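Local coordinates for protein transcriptional regulator, LysR family (Eggerthella lenta, PDB 4PZJ) that probably binds promoter DNA through this N-terminal winged helix-turn-helix domain and regulates transcription as a LysR-family regulator, at residues A37-E40 against P46-A49. Residues are numbered along the deposited sequence; the frame is centred on the assembly and turned at random.
Sequences AHLE and PLFA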
ATOM      1  N   ALA A  37       4.794  10.530   9.013  1.00 21.63           N
ATOM      2  CA  ALA A  37       4.717   9.823  10.272  1.00 23.77           C
ATOM      3  C   ALA A  37       3.269   9.426  10.626  1.00 24.15           C
ATOM      4  O   ALA A  37       3.013   8.390  11.158  1.00 25.91           O
ATOM      5  CB  ALA A  37       5.322  10.657  11.370  1.00 23.18           C
ATOM      6  N   HIS A  38       2.306  10.299  10.361  1.00 22.31           N
ATOM      7  CA  HIS A  38       0.925   9.939  10.589  1.00 24.10           C
ATOM      8  C   HIS A  38       0.480   8.727   9.740  1.00 23.33           C
ATOM      9  O   HIS A  38      -0.216   7.872  10.222  1.00 24.86           O
ATOM     10  CB  HIS A  38       0.076  11.173  10.281  1.00 27.30           C
ATOM     11  CG  HIS A  38      -1.348  11.056  10.711  1.00 38.99           C
ATOM     12  ND1 HIS A  38      -1.842  11.705  11.822  1.00 47.39           N
ATOM     13  CD2 HIS A  38      -2.389  10.375  10.176  1.00 44.85           C
ATOM     14  CE1 HIS A  38      -3.126  11.422  11.958  1.00 47.02           C
ATOM     15  NE2 HIS A  38      -3.482  10.617  10.973  1.00 47.17           N
ATOM     16  N   LEU A  39       0.823   8.688   8.441  1.00 23.30           N
ATOM     17  CA  LEU A  39       0.463   7.568   7.626  1.00 24.80           C
ATOM     18  C   LEU A  39       1.122   6.287   8.141  1.00 21.99           C
ATOM     19  O   LEU A  39       0.499   5.249   8.185  1.00 22.50           O
ATOM     20  CB  LEU A  39       0.946   7.789   6.174  1.00 25.09           C
ATOM     21  CG  LEU A  39       0.293   8.897   5.359  1.00 28.49           C
ATOM     22  CD1 LEU A  39       1.083   9.089   4.063  1.00 26.55           C
ATOM     23  CD2 LEU A  39      -1.119   8.502   5.070  1.00 29.53           C
ATOM     24  N   GLU A  40       2.374   6.397   8.548  1.00 23.63           N
ATOM     25  CA  GLU A  40       3.109   5.222   8.965  1.00 23.16           C
ATOM     26  C   GLU A  40       2.552   4.703  10.289  1.00 25.02           C
ATOM     27  O   GLU A  40       2.471   3.499  10.491  1.00 24.92           O
ATOM     28  CB  GLU A  40       4.610   5.506   9.072  1.00 23.24           C
ATOM     29  CG  GLU A  40       5.318   5.828   7.786  1.00 25.10           C
ATOM     30  CD  GLU A  40       6.804   6.131   7.961  1.00 29.03           C
ATOM     31  OE1 GLU A  40       7.226   6.663   9.023  1.00 29.38           O
ATOM     32  OE2 GLU A  40       7.586   5.827   7.012  1.00 28.65           O
ATOM     33  N   PRO A  46       6.332   1.208   7.608  1.00 23.29           N
ATOM     34  CA  PRO A  46       7.181   2.295   7.218  1.00 22.58           C
ATOM     35  C   PRO A  46       7.096   2.496   5.696  1.00 21.07           C
ATOM     36  O   PRO A  46       6.947   1.514   4.960  1.00 24.95           O
ATOM     37  CB  PRO A  46       8.580   1.786   7.533  1.00 28.48           C
ATOM     38  CG  PRO A  46       8.484   0.339   7.257  1.00 28.93           C
ATOM     39  CD  PRO A  46       7.094  -0.066   7.677  1.00 27.41           C
ATOM     40  N   LEU A  47       7.218   3.739   5.278  1.00 22.25           N
ATOM     41  CA  LEU A  47       7.156   4.079   3.848  1.00 20.66           C
ATOM     42  C   LEU A  47       8.530   4.440   3.305  1.00 21.65           C
ATOM     43  O   LEU A  47       8.779   4.362   2.098  1.00 20.64           O
ATOM     44  CB  LEU A  47       6.172   5.244   3.679  1.00 20.67           C
ATOM     45  CG  LEU A  47       4.742   4.875   3.989  1.00 21.03           C
ATOM     46  CD1 LEU A  47       3.902   6.159   3.994  1.00 21.72           C
ATOM     47  CD2 LEU A  47       4.090   3.818   3.105  1.00 22.66           C
ATOM     48  N   PHE A  48       9.397   4.919   4.161  1.00 21.26           N
ATOM     49  CA  PHE A  48      10.770   5.286   3.824  1.00 22.06           C
ATOM     50  C   PHE A  48      11.713   4.797   4.888  1.00 23.91           C
ATOM     51  O   PHE A  48      11.291   4.530   6.008  1.00 23.08           O
ATOM     52  CB  PHE A  48      10.927   6.797   3.727  1.00 23.42           C
ATOM     53  CG  PHE A  48      10.064   7.420   2.664  1.00 20.45           C
ATOM     54  CD1 PHE A  48      10.445   7.400   1.351  1.00 23.92           C
ATOM     55  CD2 PHE A  48       8.852   8.001   3.005  1.00 23.20           C
ATOM     56  CE1 PHE A  48       9.638   7.951   0.392  1.00 23.95           C
ATOM     57  CE2 PHE A  48       8.049   8.588   2.051  1.00 25.21           C
ATOM     58  CZ  PHE A  48       8.431   8.537   0.726  1.00 23.14           C
ATOM     59  N   ALA A  49      12.992   4.695   4.517  1.00 25.43           N
ATOM     60  CA  ALA A  49      14.043   4.324   5.457  1.00 26.66           C
ATOM     61  C   ALA A  49      15.389   4.787   4.949  1.00 25.45           C
ATOM     62  O   ALA A  49      15.577   4.930   3.747  1.00 25.79           O
ATOM     63  CB  ALA A  49      14.076   2.814   5.679  1.00 27.53           C
TER
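E40 reaches from its helix to the backbone of L47 and accepts a hydrogen bond from its N-H. Its OE2 lies 2.7 Å from L47 N, and the bond is almost straight at 176°. The N-H comes to the anti side of that oxygen, 25° out of the carboxylate plane. A second, weak bond runs from F48 N to the same OE2 at 3.5 Å. One carboxylate oxygen thus accepts from two successive N-H groups, strongly from L47 and weakly from F48, at the point where the loop turns into the strand. The chain is extended beyond CG (chi2 179°), which carries the carboxylate out to the L47 amide. The end of the carboxylate also rests against P46, with OE2 3.6 Å from P46 CA.

The methylene part of E40 is used too. Its CG packs 4.0 Å from L47 CG, and the two side chains run at a slant to each other. L39 meets L47 differently, at about a right angle. L47 CD1 is the branch that touches, 4.0 Å from L39 CB, and it also approaches L39 CD1. The same methyl lies 4.1 Å from E40 CG, so it contacts both L39 and E40. With an alanine here in place of E40, the carboxylate and CG are gone, which would probably cost the L47 amide its E40 acceptor, remove the weak bond to F48 and leave L47 CG and CD1 without that packing partner.

The contact ties helix 29-43, which has the position of the recognition helix in this fold, to the start of the wing, the hairpin of strands 48-51 and 54-57. L39 and L47 both continue onto F9 of helix 3-11. F48 packs on L55 and L57 of the partner strand. L47 also bonds through its backbone to T58 and packs on L63 of the second subunit.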